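Local coordinates for periplasmic divalent cation tolerance protein (Synechococcus elongatus, PDB 6GDX) that probably carries or signals through small molecules as a PII-like trimer of ferredoxin-like subunits, though its family is generally linked to copper binding, at residues 61-66 with 86-91; 37-42 with 82-87. One frame throughout, in Å; residues are numbered along the deposited sequence. Where two conformers were deposited one is given.

Contact 1. Residues 61-66 with 86-91; sequences CVSITP and SFKTTV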
ATOM      1  N   CYS B  61      -2.870  -7.450  13.087  1.00  9.55           N
ATOM      2  CA  CYS B  61      -3.986  -6.987  12.258  0.60  9.40           C
ATOM      3  C   CYS B  61      -3.732  -7.525  10.860  1.00  9.00           C
ATOM      4  O   CYS B  61      -2.572  -7.571  10.428  1.00  9.45           O
ATOM      5  CB  CYS B  61      -4.081  -5.457  12.207  0.60  9.32           C
ATOM      6  SG  CYS B  61      -5.358  -4.852  11.087  0.60 11.69           S
ATOM      7  N   VAL B  62      -4.800  -7.846  10.146  1.00  8.66           N
ATOM      8  CA  VAL B  62      -4.718  -8.168   8.747  1.00  9.00           C
ATOM      9  C   VAL B  62      -5.811  -7.413   8.036  1.00  9.49           C
ATOM     10  O   VAL B  62      -6.980  -7.501   8.462  1.00 11.21           O
ATOM     11  CB  VAL B  62      -4.877  -9.671   8.486  1.00 10.06           C
ATOM     12  CG1 VAL B  62      -4.664 -10.005   7.013  1.00 10.67           C
ATOM     13  CG2 VAL B  62      -3.951 -10.479   9.365  1.00 10.73           C
ATOM     14  N   SER B  63      -5.472  -6.664   6.988  1.00  8.88           N
ATOM     15  CA  SER B  63      -6.490  -6.002   6.187  1.00  9.59           C
ATOM     16  C   SER B  63      -6.667  -6.738   4.878  1.00  8.31           C
ATOM     17  O   SER B  63      -5.705  -7.337   4.315  1.00  9.42           O
ATOM     18  CB  SER B  63      -6.109  -4.548   5.931  1.00 12.34           C
ATOM     19  OG  SER B  63      -5.012  -4.434   5.053  1.00 15.80           O
ATOM     20  N   ILE B  64      -7.859  -6.618   4.315  1.00  8.11           N
ATOM     21  CA  ILE B  64      -8.250  -7.280   3.093  1.00  8.71           C
ATOM     22  C   ILE B  64      -8.941  -6.269   2.200  1.00  8.55           C
ATOM     23  O   ILE B  64      -9.859  -5.569   2.644  1.00  8.56           O
ATOM     24  CB  ILE B  64      -9.245  -8.401   3.413  1.00 11.36           C
ATOM     25  CG1 ILE B  64      -8.695  -9.415   4.426  1.00 12.71           C
ATOM     26  CG2 ILE B  64      -9.786  -9.052   2.159  1.00 13.11           C
ATOM     27  CD1 ILE B  64      -9.773 -10.312   5.048  1.00 14.09           C
ATOM     28  N   THR B  65      -8.540  -6.225   0.928  1.00  9.69           N
ATOM     29  CA  THR B  65      -9.007  -5.251  -0.071  1.00 12.07           C
ATOM     30  C   THR B  65      -9.346  -6.038  -1.372  1.00 10.46           C
ATOM     31  O   THR B  65      -8.429  -6.679  -1.844  1.00  9.77           O
ATOM     32  CB  THR B  65      -7.789  -4.234  -0.382  1.00 14.25           C
ATOM     33  OG1 THR B  65      -7.312  -3.645   0.854  1.00 15.12           O
ATOM     34  CG2 THR B  65      -8.211  -3.166  -1.286  1.00 16.39           C
ATOM     35  N   PRO B  66     -10.520  -5.904  -2.011  1.00 10.72           N
ATOM     36  CA  PRO B  66     -10.679  -6.558  -3.325  1.00 10.15           C
ATOM     37  C   PRO B  66      -9.895  -5.819  -4.401  1.00  9.69           C
ATOM     38  O   PRO B  66      -9.913  -4.582  -4.454  1.00 11.55           O
ATOM     39  CB  PRO B  66     -12.187  -6.440  -3.582  1.00 12.12           C
ATOM     40  CG  PRO B  66     -12.664  -5.328  -2.747  1.00 16.85           C
ATOM     41  CD  PRO B  66     -11.762  -5.250  -1.557  1.00 13.93           C
ATOM     42  N   SER B  86      -2.825  -7.518   3.733  1.00  7.74           N
ATOM     43  CA  SER B  86      -1.704  -6.852   4.375  1.00  8.39           C
ATOM     44  C   SER B  86      -1.668  -7.278   5.827  1.00  8.22           C
ATOM     45  O   SER B  86      -2.576  -6.946   6.605  1.00  9.08           O
ATOM     46  CB  SER B  86      -1.858  -5.347   4.260  1.00  9.89           C
ATOM     47  OG  SER B  86      -0.901  -4.680   5.029  1.00 13.13           O
ATOM     48  N   PHE B  87      -0.646  -8.018   6.179  1.00  7.80           N
ATOM     49  CA  PHE B  87      -0.445  -8.557   7.521  1.00  8.45           C
ATOM     50  C   PHE B  87       0.510  -7.630   8.265  1.00  8.56           C
ATOM     51  O   PHE B  87       1.660  -7.414   7.843  1.00  9.61           O
ATOM     52  CB  PHE B  87       0.194  -9.952   7.480  1.00  9.31           C
ATOM     53  CG  PHE B  87      -0.668 -11.040   6.882  1.00  9.40           C
ATOM     54  CD1 PHE B  87      -0.891 -11.127   5.511  1.00  9.86           C
ATOM     55  CD2 PHE B  87      -1.226 -12.010   7.686  1.00 10.35           C
ATOM     56  CE1 PHE B  87      -1.680 -12.125   4.983  1.00 10.16           C
ATOM     57  CE2 PHE B  87      -2.007 -13.027   7.155  1.00 11.54           C
ATOM     58  CZ  PHE B  87      -2.208 -13.107   5.799  1.00 10.71           C
ATOM     59  N   LYS B  88       0.055  -7.096   9.393  1.00  8.36           N
ATOM     60  CA  LYS B  88       0.876  -6.228  10.252  1.00  9.06           C
ATOM     61  C   LYS B  88       1.515  -7.090  11.314  1.00  8.87           C
ATOM     62  O   LYS B  88       0.806  -7.726  12.137  1.00 10.27           O
ATOM     63  CB  LYS B  88       0.015  -5.188  10.957  1.00 10.74           C
ATOM     64  CG  LYS B  88      -0.404  -4.019  10.159  1.00 13.61           C
ATOM     65  CD  LYS B  88      -1.242  -4.395   8.985  1.00 14.61           C
ATOM     66  CE  LYS B  88      -1.972  -3.189   8.461  1.00 16.74           C
ATOM     67  NZ  LYS B  88      -2.645  -3.519   7.187  1.00 17.80           N
ATOM     68  N   THR B  89       2.838  -7.119  11.337  1.00  9.03           N
ATOM     69  CA  THR B  89       3.571  -7.977  12.268  1.00 10.08           C
ATOM     70  C   THR B  89       4.877  -7.338  12.645  1.00  9.94           C
ATOM     71  O   THR B  89       5.162  -6.193  12.305  1.00 10.38           O
ATOM     72  CB  THR B  89       3.706  -9.383  11.637  1.00 11.61           C
ATOM     73  OG1 THR B  89       4.082 -10.320  12.626  1.00 13.26           O
ATOM     74  CG2 THR B  89       4.663  -9.438  10.453  1.00 12.16           C
ATOM     75  N   THR B  90       5.676  -8.085  13.386  1.00 10.82           N
ATOM     76  CA  THR B  90       7.004  -7.630  13.772  1.00 11.02           C
ATOM     77  C   THR B  90       8.043  -8.427  13.026  1.00 11.02           C
ATOM     78  O   THR B  90       7.804  -9.516  12.523  1.00 11.95           O
ATOM     79  CB  THR B  90       7.239  -7.863  15.262  1.00 12.53           C
ATOM     80  OG1 THR B  90       7.118  -9.264  15.528  1.00 13.47           O
ATOM     81  CG2 THR B  90       6.276  -7.076  16.150  1.00 14.69           C
ATOM     82  N   VAL B  91       9.271  -7.908  13.007  1.00 11.18           N
ATOM     83  CA  VAL B  91      10.354  -8.653  12.384  1.00 12.55           C
ATOM     84  C   VAL B  91      10.539  -9.993  13.083  1.00 12.91           C
ATOM     85  O   VAL B  91      10.883 -10.982  12.430  1.00 14.02           O
ATOM     86  CB  VAL B  91      11.650  -7.830  12.332  1.00 14.32           C
ATOM     87  CG1 VAL B  91      12.168  -7.506  13.716  1.00 16.27           C
ATOM     88  CG2 VAL B  91      12.681  -8.559  11.474  1.00 16.35           C
TER

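Contact 2. Residues 37-42 with 82-87; sequences LTTVST and EQQMSF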
ATOM      1  N   LEU B  37       2.636  -8.478   2.371  1.00  8.24           N
ATOM      2  CA  LEU B  37       1.587  -8.384   1.353  1.00  8.55           C
ATOM      3  C   LEU B  37       1.500  -9.667   0.579  1.00  8.18           C
ATOM      4  O   LEU B  37       2.523 -10.187   0.092  1.00  9.57           O
ATOM      5  CB  LEU B  37       1.922  -7.239   0.391  1.00  9.58           C
ATOM      6  CG  LEU B  37       2.229  -5.886   1.026  1.00 12.32           C
ATOM      7  CD1 LEU B  37       2.608  -4.887  -0.063  1.00 13.75           C
ATOM      8  CD2 LEU B  37       1.140  -5.392   1.936  1.00 14.95           C
ATOM      9  N   THR B  38       0.291 -10.200   0.471  1.00  8.23           N
ATOM     10  CA  THR B  38       0.026 -11.360  -0.369  1.00  8.28           C
ATOM     11  C   THR B  38      -1.387 -11.226  -0.945  1.00  8.31           C
ATOM     12  O   THR B  38      -2.129 -10.315  -0.565  1.00  9.76           O
ATOM     13  CB  THR B  38       0.210 -12.674   0.396  1.00  9.74           C
ATOM     14  OG1 THR B  38       0.155 -13.776  -0.519  1.00 10.03           O
ATOM     15  CG2 THR B  38      -0.803 -12.860   1.474  1.00 11.42           C
ATOM     16  N   THR B  39      -1.750 -12.111  -1.865  1.00  8.82           N
ATOM     17  CA  THR B  39      -3.112 -12.145  -2.412  1.00  9.15           C
ATOM     18  C   THR B  39      -3.644 -13.553  -2.324  1.00  9.10           C
ATOM     19  O   THR B  39      -2.898 -14.527  -2.328  1.00 10.10           O
ATOM     20  CB  THR B  39      -3.171 -11.654  -3.861  1.00 10.38           C
ATOM     21  OG1 THR B  39      -2.489 -12.573  -4.693  1.00 13.43           O
ATOM     22  CG2 THR B  39      -2.587 -10.276  -4.020  1.00 10.84           C
ATOM     23  N   VAL B  40      -4.980 -13.642  -2.256  1.00  9.12           N
ATOM     24  CA  VAL B  40      -5.701 -14.897  -2.427  1.00  9.43           C
ATOM     25  C   VAL B  40      -6.835 -14.637  -3.419  1.00  9.74           C
ATOM     26  O   VAL B  40      -7.043 -13.505  -3.861  1.00 10.80           O
ATOM     27  CB  VAL B  40      -6.249 -15.433  -1.089  1.00 10.53           C
ATOM     28  CG1 VAL B  40      -5.132 -15.711  -0.123  1.00 11.38           C
ATOM     29  CG2 VAL B  40      -7.258 -14.472  -0.472  1.00 10.82           C
ATOM     30  N   SER B  41      -7.562 -15.685  -3.801  1.00 10.40           N
ATOM     31  CA  SER B  41      -8.570 -15.514  -4.833  1.00 11.54           C
ATOM     32  C   SER B  41      -9.888 -14.935  -4.324  1.00 11.69           C
ATOM     33  O   SER B  41     -10.427 -14.038  -4.967  1.00 13.90           O
ATOM     34  CB  SER B  41      -8.840 -16.838  -5.545  1.00 13.20           C
ATOM     35  OG  SER B  41      -9.839 -16.692  -6.527  1.00 17.49           O
ATOM     36  N   THR B  42     -10.407 -15.438  -3.200  1.00 11.22           N
ATOM     37  CA  THR B  42     -11.770 -15.101  -2.774  1.00 11.50           C
ATOM     38  C   THR B  42     -11.807 -14.420  -1.422  1.00 10.78           C
ATOM     39  O   THR B  42     -10.888 -14.551  -0.590  1.00 10.73           O
ATOM     40  CB  THR B  42     -12.685 -16.338  -2.704  1.00 12.60           C
ATOM     41  OG1 THR B  42     -12.252 -17.125  -1.606  1.00 13.53           O
ATOM     42  CG2 THR B  42     -12.647 -17.151  -4.007  1.00 12.88           C
ATOM     43  N   GLU B  82      -8.936 -10.801  -7.149  1.00  9.67           N
ATOM     44  CA  GLU B  82      -8.201 -11.320  -5.997  1.00  9.55           C
ATOM     45  C   GLU B  82      -8.519 -10.448  -4.801  1.00  9.21           C
ATOM     46  O   GLU B  82      -9.192  -9.417  -4.891  1.00  9.94           O
ATOM     47  CB  GLU B  82      -6.699 -11.381  -6.263  1.00 10.55           C
ATOM     48  CG  GLU B  82      -6.269 -12.403  -7.288  1.00 12.12           C
ATOM     49  CD  GLU B  82      -4.774 -12.664  -7.294  1.00 13.92           C
ATOM     50  OE1 GLU B  82      -4.029 -11.698  -7.153  1.00 15.75           O
ATOM     51  OE2 GLU B  82      -4.360 -13.854  -7.456  1.00 17.43           O
ATOM     52  N   GLN B  83      -8.032 -10.899  -3.648  1.00  9.34           N
ATOM     53  CA  GLN B  83      -8.090 -10.109  -2.426  1.00  9.11           C
ATOM     54  C   GLN B  83      -6.658  -9.803  -2.051  1.00  9.01           C
ATOM     55  O   GLN B  83      -5.857 -10.731  -1.836  1.00  9.95           O
ATOM     56  CB  GLN B  83      -8.734 -10.897  -1.298  1.00 10.01           C
ATOM     57  CG  GLN B  83     -10.167 -11.330  -1.628  1.00 11.80           C
ATOM     58  CD  GLN B  83     -11.164 -10.196  -1.566  1.00 14.11           C
ATOM     59  OE1 GLN B  83     -11.116  -9.362  -0.670  1.00 17.96           O
ATOM     60  NE2 GLN B  83     -12.089 -10.169  -2.496  1.00 15.29           N
ATOM     61  N   GLN B  84      -6.315  -8.528  -1.945  1.00  8.55           N
ATOM     62  CA  GLN B  84      -5.030  -8.117  -1.416  1.00  8.54           C
ATOM     63  C   GLN B  84      -5.089  -8.179   0.100  1.00  8.62           C
ATOM     64  O   GLN B  84      -5.983  -7.590   0.721  1.00 10.11           O
ATOM     65  CB  GLN B  84      -4.707  -6.684  -1.857  1.00  9.57           C
ATOM     66  CG  GLN B  84      -3.372  -6.145  -1.368  1.00 10.70           C
ATOM     67  CD  GLN B  84      -2.237  -6.812  -2.085  1.00 12.00           C
ATOM     68  OE1 GLN B  84      -2.143  -6.696  -3.309  1.00 13.59           O
ATOM     69  NE2 GLN B  84      -1.393  -7.549  -1.372  1.00 13.93           N
ATOM     70  N   MET B  85      -4.102  -8.806   0.695  1.00  8.38           N
ATOM     71  CA  MET B  85      -3.970  -8.903   2.133  1.00  8.79           C
ATOM     72  C   MET B  85      -2.718  -8.201   2.610  1.00  8.46           C
ATOM     73  O   MET B  85      -1.677  -8.261   1.934  1.00 10.18           O
ATOM     74  CB  MET B  85      -3.937 -10.369   2.544  1.00  9.50           C
ATOM     75  CG  MET B  85      -5.118 -11.149   2.028  1.00 10.72           C
ATOM     76  SD  MET B  85      -5.162 -12.873   2.618  1.00 11.13           S
ATOM     77  CE  MET B  85      -5.535 -12.580   4.337  1.00 10.48           C
ATOM     78  N   SER B  86      -2.825  -7.518   3.733  1.00  7.74           N
ATOM     79  CA  SER B  86      -1.704  -6.852   4.375  1.00  8.39           C
ATOM     80  C   SER B  86      -1.668  -7.278   5.827  1.00  8.22           C
ATOM     81  O   SER B  86      -2.576  -6.946   6.605  1.00  9.08           O
ATOM     82  CB  SER B  86      -1.858  -5.347   4.260  1.00  9.89           C
ATOM     83  OG  SER B  86      -0.901  -4.680   5.029  1.00 13.13           O
ATOM     84  N   PHE B  87      -0.646  -8.018   6.179  1.00  7.80           N
ATOM     85  CA  PHE B  87      -0.445  -8.557   7.521  1.00  8.45           C
ATOM     86  C   PHE B  87       0.510  -7.630   8.265  1.00  8.56           C
ATOM     87  O   PHE B  87       1.660  -7.414   7.843  1.00  9.61           O
ATOM     88  CB  PHE B  87       0.194  -9.952   7.480  1.00  9.31           C
ATOM     89  CG  PHE B  87      -0.668 -11.040   6.882  1.00  9.40           C
ATOM     90  CD1 PHE B  87      -0.891 -11.127   5.511  1.00  9.86           C
ATOM     91  CD2 PHE B  87      -1.226 -12.010   7.686  1.00 10.35           C
ATOM     92  CE1 PHE B  87      -1.680 -12.125   4.983  1.00 10.16           C
ATOM     93  CE2 PHE B  87      -2.007 -13.027   7.155  1.00 11.54           C
ATOM     94  CZ  PHE B  87      -2.208 -13.107   5.799  1.00 10.71           C
TER
HETATM   95  O   HOH W   1     -11.900 -11.733  -4.871  1.00 20.73           O

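Contact 1. Residues 61-66 with 86-91
Val62 and Phe87 are brought together by their first torsions: Val62 sets CG1 anti to its backbone N (chi1 -175°), while Phe87 swings CG anti to its carbonyl carbon (chi1 -67°), and the two side chains run alongside each other from neighbouring antiparallel strands. Val62 CG1 then sits over the middle of the phenyl face, 3.9 Å from the centroid of the Phe87 ring, a CH-pi contact almost on the ring normal. The other methyl, Val62 CG2, reaches Phe87 CD2 at 3.5 Å. A branched residue suits this place because it sets one methyl over the ring centre and the other above the same face near CD2, and helix 43-55 covers the pair through Ala50, Val54 and Ala53. As a non-hydrogen-bonded pair the two backbones come close, and Val62 CA lies 3.3 Å from Ser86 O in a CA-H...O contact. Beside them Ser63 and Ser86 exchange two backbone hydrogen bonds, Ser63 N to Ser86 O and Ser86 N to Ser63 O, both 2.9 Å. On the other face of the sheet the Lys88 chain bends at chi2 (62°) and runs back along its own strand, where NZ donates to Ser86 OG at 3.0 Å and, weakly, to Ser86 O. Small serines leave room for that chain, and Ser63 OG stands 3.3 Å from Lys88 NZ. Residues 61-64 also pair with a strand of a second subunit. The chemistry thus differs by face: hydrocarbon packs toward the helix, whereas the Lys88 ammonium lies among serine oxygens, and these, with Glu111 of the second subunit packed on the lysine, would probably ease the cost of its charge.

Contact 2. Residues 37-42 with 82-87
Thr38 and Met85, like Val40 and Gln83, form antiparallel hydrogen-bonded pairs, with Met85 N to Thr38 O at 2.8 Å and the strand segments running at 150° to each other. On the face of Thr38 and Val40, Met85 lies alongside Thr38, and its SD comes within 3.9 Å of Val40 CG1; the long, flexible thioether suits packing against the valine. Thr38 CG2 approaches Phe87 CE1 obliquely at 3.7 Å, while Thr38 OG1 is hydrogen-bonded to Glu111 O and His105 NE2. The face carrying Thr39 and Gln84 is more polar, though Leu37 also lies on it. The Glu82 chain, extended beyond CG, crosses the strand so that OE1 stands 3.0 Å from Thr39 OG1, which is turned toward it by a chi1 of 67°. The carboxylate is hydrogen-bonded by Ser69 OG at OE1 and Tyr107 OH at OE2, with a weak hydrogen bond between OE2 and a Bis-Tris molecule, probably from the crystallisation liquor. An alanine here, lacking the carboxylate of Glu82, would probably leave the hydroxyls of Ser69 and Tyr107 without their shared partner. Gln84, bent at chi2 (72°), lays its amide across Thr39, with OE1 3.7 Å from Thr39 CG2; NE2 is hydrogen-bonded to Glu111 OE1 and only weakly to Met85 O. Where the strand gives way to a turn, a water bridges Ser41 O, 2.7 Å away, and Gln83 NE2, 2.8 Å away. Thr42 N-caps helix 43-55 through Glu45 N. That helix covers Val40 and Gln83 with Ala46, while strand 76-90 lies between strands 33-40 and 61-73, with strand 113-115 beyond strand 33-40.

How the contacts relate
From the N terminus, strand 33-40 comes first and leads into helix 43-55, then strand 61-73 turns back as a hairpin into strand 76-90. Contact 1 closes that hairpin, with 19 residues between its segments. Contact 2 closes a longer loop that takes in the helix and strand 61-73. The two loops cross: 61-66 lies inside the loop closed by contact 2, while 86-91 runs on past 82-87, the two sharing Ser86 and Phe87, where Phe87 meets both partners. Together they tie the first strand and the hairpin into one ferredoxin-like sheet. The contacts also touch directly: Thr65 O lies 2.8 Å from Gln84 N, a probable hydrogen bond, and Val62 CG1 packs on Met85 CE.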